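Long-range contacts in glycerol-3-phosphate dehydrogenase [NAD(+)] (Dunaliella salina, PDB 6IUY), which directly converts dihydroxyacetone phosphate to glycerol, joining a phosphatase-type domain to an NAD-dependent dehydrogenase that probably makes sn-glycerol 3-phosphate: residues Leu254-Val259 against Val289-Val294; Lys258-Gly263 against Asp345-Cys350; Val294-His299 against Glu329-Thr334; Val373-Leu378 against Leu400-Ser405. One frame throughout, in Å; residues are numbered along the deposited sequence.

Interaction 1. Residues Leu254-Val259 against Val289-Val294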
# COMPACT_ATOMS: atom_id res chain seq x y z
N LEU A 254 40.42 -0.91 -11.49
CA LEU A 254 38.97 -0.86 -11.21
C LEU A 254 38.48 -2.23 -10.78
O LEU A 254 38.78 -3.23 -11.44
CB LEU A 254 38.18 -0.40 -12.44
CG LEU A 254 38.18 1.08 -12.83
CD1 LEU A 254 37.38 1.30 -14.10
CD2 LEU A 254 37.61 1.92 -11.71
N LYS A 255 37.73 -2.30 -9.68
CA LYS A 255 37.20 -3.59 -9.25
C LYS A 255 36.26 -4.17 -10.32
O LYS A 255 35.46 -3.45 -10.93
CB LYS A 255 36.46 -3.47 -7.91
CG LYS A 255 36.41 -4.79 -7.14
CD LYS A 255 35.61 -4.68 -5.86
CE LYS A 255 35.70 -5.95 -5.01
NZ LYS A 255 35.02 -5.80 -3.68
N ARG A 256 36.40 -5.48 -10.56
CA ARG A 256 35.49 -6.21 -11.44
C ARG A 256 34.88 -7.34 -10.63
O ARG A 256 35.58 -8.26 -10.21
CB ARG A 256 36.19 -6.76 -12.68
CG ARG A 256 35.23 -7.27 -13.72
CD ARG A 256 35.92 -8.05 -14.83
NE ARG A 256 36.74 -7.20 -15.68
CZ ARG A 256 38.07 -7.24 -15.72
NH1 ARG A 256 38.74 -8.11 -14.96
NH2 ARG A 256 38.73 -6.42 -16.52
N TYR A 257 33.57 -7.26 -10.41
CA TYR A 257 32.90 -8.17 -9.49
C TYR A 257 32.70 -9.54 -10.12
O TYR A 257 32.23 -9.63 -11.26
CB TYR A 257 31.56 -7.57 -9.06
CG TYR A 257 31.71 -6.41 -8.10
CD1 TYR A 257 32.01 -5.13 -8.55
CD2 TYR A 257 31.57 -6.61 -6.74
CE1 TYR A 257 32.16 -4.07 -7.65
CE2 TYR A 257 31.70 -5.56 -5.84
CZ TYR A 257 32.00 -4.30 -6.30
OH TYR A 257 32.14 -3.28 -5.40
N LYS A 258 33.10 -10.60 -9.43
CA LYS A 258 32.73 -11.97 -9.84
C LYS A 258 31.43 -12.33 -9.13
O LYS A 258 31.33 -12.15 -7.92
CB LYS A 258 33.80 -13.02 -9.49
CG LYS A 258 35.15 -12.89 -10.23
CD LYS A 258 36.00 -14.17 -10.02
CE LYS A 258 37.50 -13.88 -9.96
NZ LYS A 258 37.96 -13.06 -11.12
N VAL A 259 30.45 -12.84 -9.87
CA VAL A 259 29.15 -13.12 -9.28
C VAL A 259 28.94 -14.61 -9.07
O VAL A 259 29.19 -15.40 -9.97
CB VAL A 259 28.02 -12.57 -10.16
CG1 VAL A 259 26.66 -12.82 -9.51
CG2 VAL A 259 28.25 -11.08 -10.45
N VAL A 289 32.11 -3.60 -14.78
CA VAL A 289 32.07 -3.82 -13.34
C VAL A 289 31.82 -5.30 -12.97
O VAL A 289 31.93 -5.66 -11.79
CB VAL A 289 30.99 -2.93 -12.67
CG1 VAL A 289 29.60 -3.40 -13.03
CG2 VAL A 289 31.16 -2.93 -11.16
N PHE A 290 31.50 -6.15 -13.95
CA PHE A 290 31.26 -7.59 -13.66
C PHE A 290 32.11 -8.55 -14.49
O PHE A 290 32.33 -8.34 -15.69
CB PHE A 290 29.79 -7.97 -13.88
CG PHE A 290 28.82 -7.15 -13.09
CD1 PHE A 290 28.78 -7.25 -11.73
CD2 PHE A 290 27.95 -6.29 -13.73
CE1 PHE A 290 27.90 -6.50 -11.00
CE2 PHE A 290 27.06 -5.54 -13.01
CZ PHE A 290 27.04 -5.63 -11.65
N GLU A 291 32.56 -9.64 -13.86
CA GLU A 291 33.08 -10.79 -14.59
C GLU A 291 31.99 -11.32 -15.50
O GLU A 291 30.82 -11.35 -15.11
CB GLU A 291 33.56 -11.88 -13.64
CG GLU A 291 35.03 -11.78 -13.25
CD GLU A 291 35.96 -11.77 -14.46
OE1 GLU A 291 35.82 -12.65 -15.34
OE2 GLU A 291 36.83 -10.88 -14.54
N LYS A 292 32.34 -11.74 -16.71
CA LYS A 292 31.34 -12.21 -17.66
C LYS A 292 30.67 -13.49 -17.17
O LYS A 292 29.46 -13.67 -17.30
CB LYS A 292 31.95 -12.46 -19.04
CG LYS A 292 30.90 -12.90 -20.05
CD LYS A 292 31.49 -13.12 -21.44
CE LYS A 292 30.40 -13.45 -22.44
NZ LYS A 292 30.93 -13.54 -23.84
N GLU A 293 31.47 -14.36 -16.56
CA GLU A 293 30.97 -15.65 -16.13
C GLU A 293 30.34 -15.64 -14.74
O GLU A 293 30.95 -15.17 -13.77
CB GLU A 293 32.10 -16.67 -16.17
CG GLU A 293 31.73 -18.00 -15.54
CD GLU A 293 32.81 -19.07 -15.73
OE1 GLU A 293 32.90 -19.59 -16.86
OE2 GLU A 293 33.54 -19.38 -14.77
N VAL A 294 29.15 -16.20 -14.64
CA VAL A 294 28.47 -16.29 -13.36
C VAL A 294 28.52 -17.71 -12.86
O VAL A 294 28.16 -18.63 -13.59
CB VAL A 294 26.98 -15.86 -13.45
CG1 VAL A 294 26.32 -15.94 -12.09
CG2 VAL A 294 26.85 -14.49 -14.01
O HOH W 1 30.52 -12.66 -12.64
O HOH W 2 32.11 -16.30 -11.63
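Glu291 reaches across the side chains of Arg256 and Lys258 and the carbonyl of Tyr257. Its CB sits 3.5 Å from the carbonyl O of Tyr257, the same oxygen that accepts a hydrogen bond from the Glu291 backbone N at 2.6 Å. CG then runs alongside the aliphatic chain of Lys258, the two side chains pointing the same way. A bend at chi2 (-56°) brings the Glu291 CD near CD of Arg256. At the tip, OE2 forms a long, weak salt bridge with Arg256 NH1, 3.4 Å away, the carboxylate and guanidinium planes almost perpendicular. With an alanine here, the Arg256 guanidinium would probably lose its carboxylate mate and the methylenes of Lys258 their cover. The segments run parallel and belong to the first beta-alpha-beta crossover of a Rossmann fold, with helix 266-282 lying between them in sequence. Within the sheet, Tyr257 N donates to Val289 O at 2.7 Å, and that oxygen also lies in the plane of the tyrosine ring, at its edge. Val289 CG2 packs on Tyr257 CD1 at 3.5 Å. On the face that Tyr257 shares with Val259, Phe290 CD1 approaches Tyr257 CB and Val259 CG2 obliquely; helix 431-441 also packs against the phenylalanine. Where the 289-294 segment turns a corner at Lys292, direct backbone pairing gives way to a water that accepts from Val259 N at 2.8 Å and donates to the carbonyl oxygens of both Glu291 and Glu293.

Interaction 2. Residues Lys258-Gly263 against Asp345-Cys350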
# COMPACT_ATOMS: atom_id res chain seq x y z
N LYS A 258 33.10 -10.60 -9.43
CA LYS A 258 32.73 -11.97 -9.84
C LYS A 258 31.43 -12.33 -9.13
O LYS A 258 31.33 -12.15 -7.92
CB LYS A 258 33.80 -13.02 -9.49
CG LYS A 258 35.15 -12.89 -10.23
CD LYS A 258 36.00 -14.17 -10.02
CE LYS A 258 37.50 -13.88 -9.96
NZ LYS A 258 37.96 -13.06 -11.12
N VAL A 259 30.45 -12.84 -9.87
CA VAL A 259 29.15 -13.12 -9.28
C VAL A 259 28.94 -14.61 -9.07
O VAL A 259 29.19 -15.40 -9.97
CB VAL A 259 28.02 -12.57 -10.16
CG1 VAL A 259 26.66 -12.82 -9.51
CG2 VAL A 259 28.25 -11.08 -10.45
N THR A 260 28.48 -14.98 -7.88
CA THR A 260 28.09 -16.35 -7.62
C THR A 260 26.65 -16.43 -7.10
O THR A 260 26.32 -15.82 -6.08
CB THR A 260 29.05 -17.00 -6.62
OG1 THR A 260 30.32 -17.14 -7.25
CG2 THR A 260 28.55 -18.38 -6.18
N MET A 261 25.82 -17.21 -7.80
CA MET A 261 24.48 -17.57 -7.35
C MET A 261 24.57 -18.78 -6.44
O MET A 261 25.08 -19.83 -6.85
CB MET A 261 23.58 -17.85 -8.56
CG MET A 261 22.20 -18.46 -8.23
SD MET A 261 21.11 -17.30 -7.36
CE MET A 261 21.30 -17.90 -5.71
N VAL A 262 24.12 -18.64 -5.19
CA VAL A 262 24.06 -19.76 -4.27
C VAL A 262 22.63 -20.32 -4.25
O VAL A 262 21.77 -19.84 -3.49
CB VAL A 262 24.47 -19.34 -2.84
CG1 VAL A 262 24.35 -20.53 -1.87
CG2 VAL A 262 25.87 -18.76 -2.82
N GLY A 263 22.37 -21.30 -5.11
CA GLY A 263 21.08 -21.97 -5.18
C GLY A 263 20.85 -22.24 -6.64
O GLY A 263 21.47 -21.58 -7.46
N ASP A 345 32.90 -11.79 -5.41
CA ASP A 345 32.74 -10.44 -4.84
C ASP A 345 31.26 -10.12 -4.58
O ASP A 345 30.92 -9.37 -3.67
CB ASP A 345 33.33 -9.40 -5.79
CG ASP A 345 34.77 -9.72 -6.17
OD1 ASP A 345 35.65 -9.59 -5.30
OD2 ASP A 345 35.01 -10.12 -7.33
N ALA A 346 30.40 -10.72 -5.40
CA ALA A 346 28.97 -10.50 -5.32
C ALA A 346 28.26 -11.83 -5.10
O ALA A 346 28.23 -12.66 -5.99
CB ALA A 346 28.47 -9.84 -6.60
N LEU A 347 27.70 -12.03 -3.91
CA LEU A 347 26.98 -13.27 -3.60
C LEU A 347 25.47 -13.08 -3.63
O LEU A 347 24.94 -12.24 -2.91
CB LEU A 347 27.36 -13.78 -2.20
CG LEU A 347 28.71 -14.45 -1.94
CD1 LEU A 347 28.78 -14.89 -0.47
CD2 LEU A 347 28.86 -15.65 -2.86
N ILE A 348 24.78 -13.90 -4.43
CA ILE A 348 23.33 -13.95 -4.45
C ILE A 348 22.88 -15.20 -3.70
O ILE A 348 23.23 -16.32 -4.05
CB ILE A 348 22.80 -13.95 -5.90
CG1 ILE A 348 23.31 -12.72 -6.64
CG2 ILE A 348 21.28 -13.93 -5.93
CD1 ILE A 348 23.17 -12.80 -8.13
N PHE A 349 22.12 -15.01 -2.63
CA PHE A 349 21.59 -16.15 -1.91
C PHE A 349 20.13 -16.40 -2.36
O PHE A 349 19.28 -15.53 -2.19
CB PHE A 349 21.69 -15.92 -0.40
CG PHE A 349 23.10 -15.99 0.13
CD1 PHE A 349 23.68 -17.22 0.43
CD2 PHE A 349 23.85 -14.84 0.31
CE1 PHE A 349 25.00 -17.30 0.90
CE2 PHE A 349 25.17 -14.91 0.80
CZ PHE A 349 25.74 -16.15 1.09
N CYS A 350 19.88 -17.57 -2.95
CA CYS A 350 18.56 -17.96 -3.45
C CYS A 350 18.32 -19.46 -3.33
O CYS A 350 18.31 -20.18 -4.31
CB CYS A 350 18.38 -17.53 -4.90
SG CYS A 350 16.64 -17.58 -5.46
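Torsions in Met261 and Asp345 set up their contacts with Ile348 and Lys258. In Met261, CG extends opposite the backbone N (chi1 171°) but the chain folds at chi2 (68°), turning SD across the beta-branched Ile348 at about a right angle, 3.7 Å from its CG2. In Asp345, CG lies beside its own backbone N and opposite its carbonyl carbon, which directs OD2 back to Lys258. The bond from Lys258 N to Asp345 OD2 is 2.9 Å long, nearly straight, and uses the anti lone pair. The Lys258 carbonyl O takes two donors, Asp345 N in its plane on a lone pair and Ala346 N tilted out of it. From there a regular parallel ladder runs between strands 257-262 and 346-349: Thr260 N to Ala346 O, Ile348 N to Thr260 O, Val262 N to Ile348 O at 2.7 Å, and Cys350 N to Val262 O. Ile348 CD1 also meets Val259 CG1 at 3.8 Å on the Met261 side, beneath helices 266-282 and 431-441. On the other face Thr260 CB touches Leu347 CD2 at 4.0 Å, its OG1 being bonded to Ala340 O, and Val262 lies alongside Phe349. The backbone angles of Gly263 (phi 143°) suit glycine alone, and a CB would collide with Cys350 O; it opens a sequence consistent with the Rossmann GxGxxA turn, beside the NAD pocket. With Thr295 and Trp297 pairing on the other edge, the inner part of strand 257-262 is hydrogen-bonded to strands on both of its edges, and its C-terminal end leads to the cofactor.

Interaction 3. Residues Val294-His299 against Glu329-Thr334. With NAD (nicotinamide-adenine-dinucleotide), chain C.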
# COMPACT_ATOMS: atom_id res chain seq x y z
N VAL A 294 29.15 -16.20 -14.64
CA VAL A 294 28.47 -16.29 -13.36
C VAL A 294 28.52 -17.71 -12.86
O VAL A 294 28.16 -18.63 -13.59
CB VAL A 294 26.98 -15.86 -13.45
CG1 VAL A 294 26.32 -15.94 -12.09
CG2 VAL A 294 26.85 -14.49 -14.01
N THR A 295 28.90 -17.91 -11.61
CA THR A 295 29.00 -19.25 -11.09
C THR A 295 27.71 -19.58 -10.37
O THR A 295 27.16 -18.72 -9.67
CB THR A 295 30.23 -19.37 -10.16
OG1 THR A 295 31.40 -19.13 -10.94
CG2 THR A 295 30.34 -20.73 -9.57
N MET A 296 27.19 -20.79 -10.55
CA MET A 296 26.00 -21.18 -9.82
C MET A 296 26.27 -22.46 -9.04
O MET A 296 26.54 -23.49 -9.64
CB MET A 296 24.81 -21.37 -10.77
CG MET A 296 23.63 -22.14 -10.18
SD MET A 296 22.12 -21.97 -11.18
CE MET A 296 22.48 -23.02 -12.61
N TRP A 297 26.19 -22.39 -7.71
CA TRP A 297 26.21 -23.60 -6.90
C TRP A 297 24.92 -24.39 -7.05
O TRP A 297 23.80 -23.86 -6.82
CB TRP A 297 26.43 -23.28 -5.44
CG TRP A 297 26.36 -24.50 -4.53
CD1 TRP A 297 27.24 -25.54 -4.50
CD2 TRP A 297 25.39 -24.77 -3.51
NE1 TRP A 297 26.88 -26.45 -3.53
CE2 TRP A 297 25.74 -26.00 -2.92
CE3 TRP A 297 24.25 -24.09 -3.05
CZ2 TRP A 297 25.00 -26.57 -1.87
CZ3 TRP A 297 23.51 -24.65 -2.02
CH2 TRP A 297 23.89 -25.88 -1.44
N VAL A 298 25.09 -25.65 -7.44
CA VAL A 298 24.00 -26.59 -7.61
C VAL A 298 24.13 -27.71 -6.60
O VAL A 298 25.01 -28.56 -6.74
CB VAL A 298 23.98 -27.20 -9.02
CG1 VAL A 298 22.74 -28.09 -9.21
CG2 VAL A 298 24.03 -26.12 -10.09
N HIS A 299 23.27 -27.73 -5.59
CA HIS A 299 23.26 -28.81 -4.62
C HIS A 299 23.16 -30.16 -5.32
O HIS A 299 22.33 -30.33 -6.22
CB HIS A 299 22.09 -28.66 -3.66
CG HIS A 299 21.96 -29.79 -2.69
ND1 HIS A 299 20.97 -30.75 -2.79
CD2 HIS A 299 22.67 -30.11 -1.58
CE1 HIS A 299 21.09 -31.62 -1.80
NE2 HIS A 299 22.11 -31.24 -1.05
N GLU A 329 25.05 -18.73 -22.16
CA GLU A 329 26.29 -19.47 -22.30
C GLU A 329 27.37 -19.08 -21.30
O GLU A 329 28.43 -19.71 -21.26
CB GLU A 329 26.82 -19.33 -23.72
CG GLU A 329 25.81 -19.83 -24.75
CD GLU A 329 26.34 -19.77 -26.16
OE1 GLU A 329 27.57 -19.60 -26.31
OE2 GLU A 329 25.52 -19.87 -27.10
N ASN A 330 27.12 -18.06 -20.48
CA ASN A 330 28.12 -17.62 -19.51
C ASN A 330 27.78 -18.01 -18.07
O ASN A 330 28.20 -17.35 -17.12
CB ASN A 330 28.33 -16.09 -19.61
CG ASN A 330 27.04 -15.27 -19.47
OD1 ASN A 330 26.03 -15.55 -20.11
ND2 ASN A 330 27.10 -14.24 -18.64
N VAL A 331 27.05 -19.11 -17.92
CA VAL A 331 26.67 -19.60 -16.60
C VAL A 331 27.43 -20.88 -16.33
O VAL A 331 27.44 -21.78 -17.16
CB VAL A 331 25.13 -19.85 -16.51
CG1 VAL A 331 24.77 -20.66 -15.27
CG2 VAL A 331 24.39 -18.53 -16.53
N LYS A 332 28.10 -20.97 -15.19
CA LYS A 332 28.95 -22.12 -14.92
C LYS A 332 28.56 -22.75 -13.61
O LYS A 332 28.64 -22.13 -12.57
CB LYS A 332 30.43 -21.72 -14.91
CG LYS A 332 31.40 -22.91 -15.12
CD LYS A 332 30.96 -23.74 -16.35
CE LYS A 332 32.12 -24.35 -17.12
NZ LYS A 332 32.28 -23.73 -18.47
N ALA A 333 28.14 -24.01 -13.69
CA ALA A 333 27.59 -24.71 -12.54
C ALA A 333 28.64 -25.54 -11.84
O ALA A 333 29.43 -26.22 -12.50
CB ALA A 333 26.46 -25.62 -12.99
N THR A 334 28.62 -25.54 -10.52
CA THR A 334 29.42 -26.48 -9.77
C THR A 334 28.70 -26.90 -8.51
O THR A 334 27.91 -26.14 -7.94
CB THR A 334 30.78 -25.89 -9.39
OG1 THR A 334 31.33 -26.66 -8.31
CG2 THR A 334 30.64 -24.44 -8.93
PA NAD C . 12.90 -24.55 -5.54
O1A NAD C . 12.82 -24.72 -7.00
O2A NAD C . 11.55 -24.34 -4.86
O5B NAD C . 13.57 -25.86 -4.84
C5B NAD C . 14.44 -26.71 -5.59
C4B NAD C . 15.88 -26.64 -5.00
O4B NAD C . 15.89 -27.18 -3.82
C3B NAD C . 16.81 -27.51 -5.84
O3B NAD C . 17.62 -26.79 -6.65
C2B NAD C . 17.65 -28.27 -4.80
O2B NAD C . 19.09 -28.20 -5.20
C1B NAD C . 17.42 -27.65 -3.69
N9A NAD C . 17.59 -28.53 -2.61
C8A NAD C . 16.93 -29.69 -2.35
N7A NAD C . 17.44 -30.19 -1.20
C5A NAD C . 18.42 -29.35 -0.76
C6A NAD C . 19.27 -29.39 0.33
N6A NAD C . 19.31 -30.40 1.33
N1A NAD C . 20.15 -28.40 0.54
C2A NAD C . 20.21 -27.37 -0.35
N3A NAD C . 19.40 -27.33 -1.43
C4A NAD C . 18.50 -28.33 -1.63
O3 NAD C . 13.84 -23.28 -5.24
PN NAD C . 13.63 -21.78 -5.75
O1N NAD C . 12.49 -21.69 -6.74
O2N NAD C . 14.89 -21.25 -6.39
O5D NAD C . 13.21 -20.92 -4.49
C5D NAD C . 14.14 -20.65 -3.45
C4D NAD C . 13.68 -19.35 -2.77
O4D NAD C . 13.23 -18.49 -3.67
C3D NAD C . 12.50 -19.66 -1.87
O3D NAD C . 12.70 -19.08 -0.68
C2D NAD C . 11.27 -19.04 -2.59
O2D NAD C . 10.26 -18.73 -1.54
C1D NAD C . 11.76 -18.00 -3.19
N1N NAD C . 11.04 -17.56 -4.37
C2N NAD C . 10.55 -18.44 -5.31
C3N NAD C . 9.86 -17.96 -6.43
C7N NAD C . 9.31 -18.98 -7.44
O7N NAD C . 8.48 -18.65 -8.26
N7N NAD C . 9.81 -20.34 -7.41
C4N NAD C . 9.66 -16.61 -6.62
C5N NAD C . 10.17 -15.72 -5.69
C6N NAD C . 10.87 -16.21 -4.58
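Strands 293-297 and 331-334 run parallel with axes 4.6 Å apart, zipped by five backbone bonds that begin with Val294 N to Asn330 O and end with Val298 N to Thr334 O. On one face, Thr295 CG2 meets Thr334 CG2 at 3.8 Å, the two side chains crossing at a slant. Thr334 OG1, opposite its backbone N (chi1 161°), bonds outside the pair to Asp336 N and Glu339 OE1. The other face is apolar: Met296 CE reaches Val331 CG1 at 4.2 Å, and Val298 CG2 rests on Ala333 CB at 3.8 Å, next to Ile312 of helix 307-315. That helix makes the crossover, so the pair closes a right-handed beta-alpha-beta unit of the Rossmann fold, and 331-334 is the outermost strand of the sheet within this chain. Asn330, just ahead of it, is tied through ND2 to Lys292 O and Ala276 O. Past the last bond, the chain packs against the adenosine end of NAD. The indole of Trp297 has CD1 3.6 Å from Thr334 O, and the backbone N of His299 lies over the centre of one of its faces. The imidazole of His299 presents a face to the adenine, whose C6A lies over the ring centre, 3.5 Å above its plane, while His299 CB lies 3.4 Å from the ribose oxygen O2B of NAD.

Interaction 4. Residues Val373-Leu378 against Leu400-Ser405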
# COMPACT_ATOMS: atom_id res chain seq x y z
N VAL A 373 32.75 -8.55 0.78
CA VAL A 373 31.85 -9.14 -0.21
C VAL A 373 30.46 -8.53 -0.09
O VAL A 373 29.96 -8.33 1.01
CB VAL A 373 31.76 -10.68 -0.06
CG1 VAL A 373 31.28 -11.05 1.32
CG2 VAL A 373 30.78 -11.23 -1.08
N LYS A 374 29.82 -8.26 -1.23
CA LYS A 374 28.44 -7.78 -1.22
C LYS A 374 27.51 -8.99 -1.31
O LYS A 374 27.75 -9.90 -2.12
CB LYS A 374 28.19 -6.81 -2.38
CG LYS A 374 29.19 -5.65 -2.52
CD LYS A 374 29.08 -4.64 -1.38
CE LYS A 374 30.12 -3.53 -1.48
NZ LYS A 374 30.31 -3.00 -2.87
N ALA A 375 26.47 -9.03 -0.49
CA ALA A 375 25.49 -10.11 -0.56
C ALA A 375 24.09 -9.57 -0.89
O ALA A 375 23.75 -8.44 -0.53
CB ALA A 375 25.47 -10.89 0.74
N ILE A 376 23.29 -10.39 -1.56
CA ILE A 376 21.85 -10.12 -1.65
C ILE A 376 21.09 -11.42 -1.52
O ILE A 376 21.55 -12.46 -1.97
CB ILE A 376 21.47 -9.42 -2.96
CG1 ILE A 376 20.00 -8.98 -2.94
CG2 ILE A 376 21.77 -10.33 -4.15
CD1 ILE A 376 19.62 -7.97 -4.06
N SER A 377 19.93 -11.35 -0.90
CA SER A 377 19.10 -12.52 -0.68
C SER A 377 17.80 -12.40 -1.46
O SER A 377 17.15 -11.35 -1.47
CB SER A 377 18.81 -12.69 0.81
OG SER A 377 17.88 -13.73 1.02
N LEU A 378 17.43 -13.47 -2.15
CA LEU A 378 16.18 -13.56 -2.89
C LEU A 378 15.22 -14.48 -2.14
O LEU A 378 14.12 -14.76 -2.61
CB LEU A 378 16.44 -14.10 -4.30
CG LEU A 378 16.81 -13.10 -5.39
CD1 LEU A 378 17.99 -12.22 -4.97
CD2 LEU A 378 17.12 -13.84 -6.67
N LEU A 400 27.96 -14.42 8.59
CA LEU A 400 29.04 -14.20 7.65
C LEU A 400 29.67 -12.83 7.81
O LEU A 400 30.71 -12.55 7.20
CB LEU A 400 28.52 -14.37 6.22
CG LEU A 400 28.08 -15.80 5.90
CD1 LEU A 400 27.50 -15.89 4.48
CD2 LEU A 400 29.27 -16.73 6.06
N GLY A 401 29.05 -11.96 8.61
CA GLY A 401 29.61 -10.65 8.90
C GLY A 401 29.64 -9.68 7.75
O GLY A 401 30.46 -8.75 7.72
N ILE A 402 28.77 -9.88 6.77
CA ILE A 402 28.67 -8.96 5.66
C ILE A 402 27.27 -8.36 5.56
O ILE A 402 26.29 -8.91 6.08
CB ILE A 402 29.01 -9.65 4.34
CG1 ILE A 402 28.13 -10.89 4.16
CG2 ILE A 402 30.49 -10.04 4.29
CD1 ILE A 402 28.28 -11.52 2.80
N ASP A 403 27.17 -7.22 4.88
CA ASP A 403 25.88 -6.57 4.71
C ASP A 403 25.10 -7.28 3.62
O ASP A 403 25.67 -7.77 2.65
CB ASP A 403 26.06 -5.09 4.40
CG ASP A 403 26.33 -4.27 5.66
OD1 ASP A 403 25.38 -3.63 6.17
OD2 ASP A 403 27.47 -4.31 6.15
N CYS A 404 23.78 -7.35 3.80
CA CYS A 404 22.96 -8.13 2.87
C CYS A 404 21.69 -7.39 2.47
O CYS A 404 20.83 -7.12 3.30
CB CYS A 404 22.62 -9.48 3.49
SG CYS A 404 21.79 -10.64 2.34
N SER A 405 21.60 -7.08 1.18
CA SER A 405 20.39 -6.50 0.60
C SER A 405 19.36 -7.62 0.35
O SER A 405 19.64 -8.79 0.60
CB SER A 405 20.73 -5.80 -0.71
OG SER A 405 21.72 -4.80 -0.52
O HOH W 3 24.52 -5.59 -0.27
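Val373, Ala375 and Ile402 form the apolar centre of this contact. Ile402 points toward the 373-378 segment, and its CG1 sits between its backbone N and carbonyl carbon (chi1 54°), a setting that lets both ends of the branched side chain bear on the same partner. Ile402 CG2 approaches Val373 CG1 to 3.2 Å and Ile402 CD1 lies 3.4 Å from that same methyl, both tighter than ordinary van der Waals contact, as the two side chains meet at a slant. Ile402 CD1 also touches Ala375 CB at 3.5 Å. Cutting this side chain back to an alanine is likely to open a gap beside Val373 CG1 and leave the methyl of Ala375 with less to pack against. Further along, Cys404 SG lies on the same side as Ala375 CB, 4.0 Å from it, and also near Ser377 CB. On the other face, Ile376 CG1 packs against Ser405 CB. The backbone draws together gradually: Ala375 N to Asp403 O is long and weak, whereas Ser405 N to Ala375 O is 3.1 Å and Ser377 N to Ser405 O is 3.0 Å, the donor standing above that carbonyl plane. At the polar edge a water donates to Ala375 O and hydrogen-bonds Ser405 OG at 2.9 Å; that hydroxyl is also bonded to Ala429 N. The pair thus extends the parallel part of the sheet from 374-377 to 404-408 after helix 392-400, whose Val396 packs on Ile402 and Cys404, while Trp437 of helix 431-441 covers Ile376 and Ser405, and strand 346-349 flanks 374-377 on its far side.

From the N terminus, the chain enters the dehydrogenase sheet at strand 257-262, from which interactions 1 and 2 both start, sharing Lys258 and Val259. Interaction 1 closes the first loop, around helix 266-282, by bringing 289-294 alongside. The chain moves outward, and interaction 3 closes a second loop around helix 307-315 at the sheet edge. Interaction 2 closes the longer excursion back to 345-350 on the opposite side of 257-262, so interaction 3 nests inside its loop. Interaction 4 follows in series, continuing in that second direction through strands 374-377 and 404-408. Interactions 1 to 3 join four neighbouring strands and interaction 4 two more, meeting where 346-349 bonds to 374-377; interactions 3 and 4 do not touch.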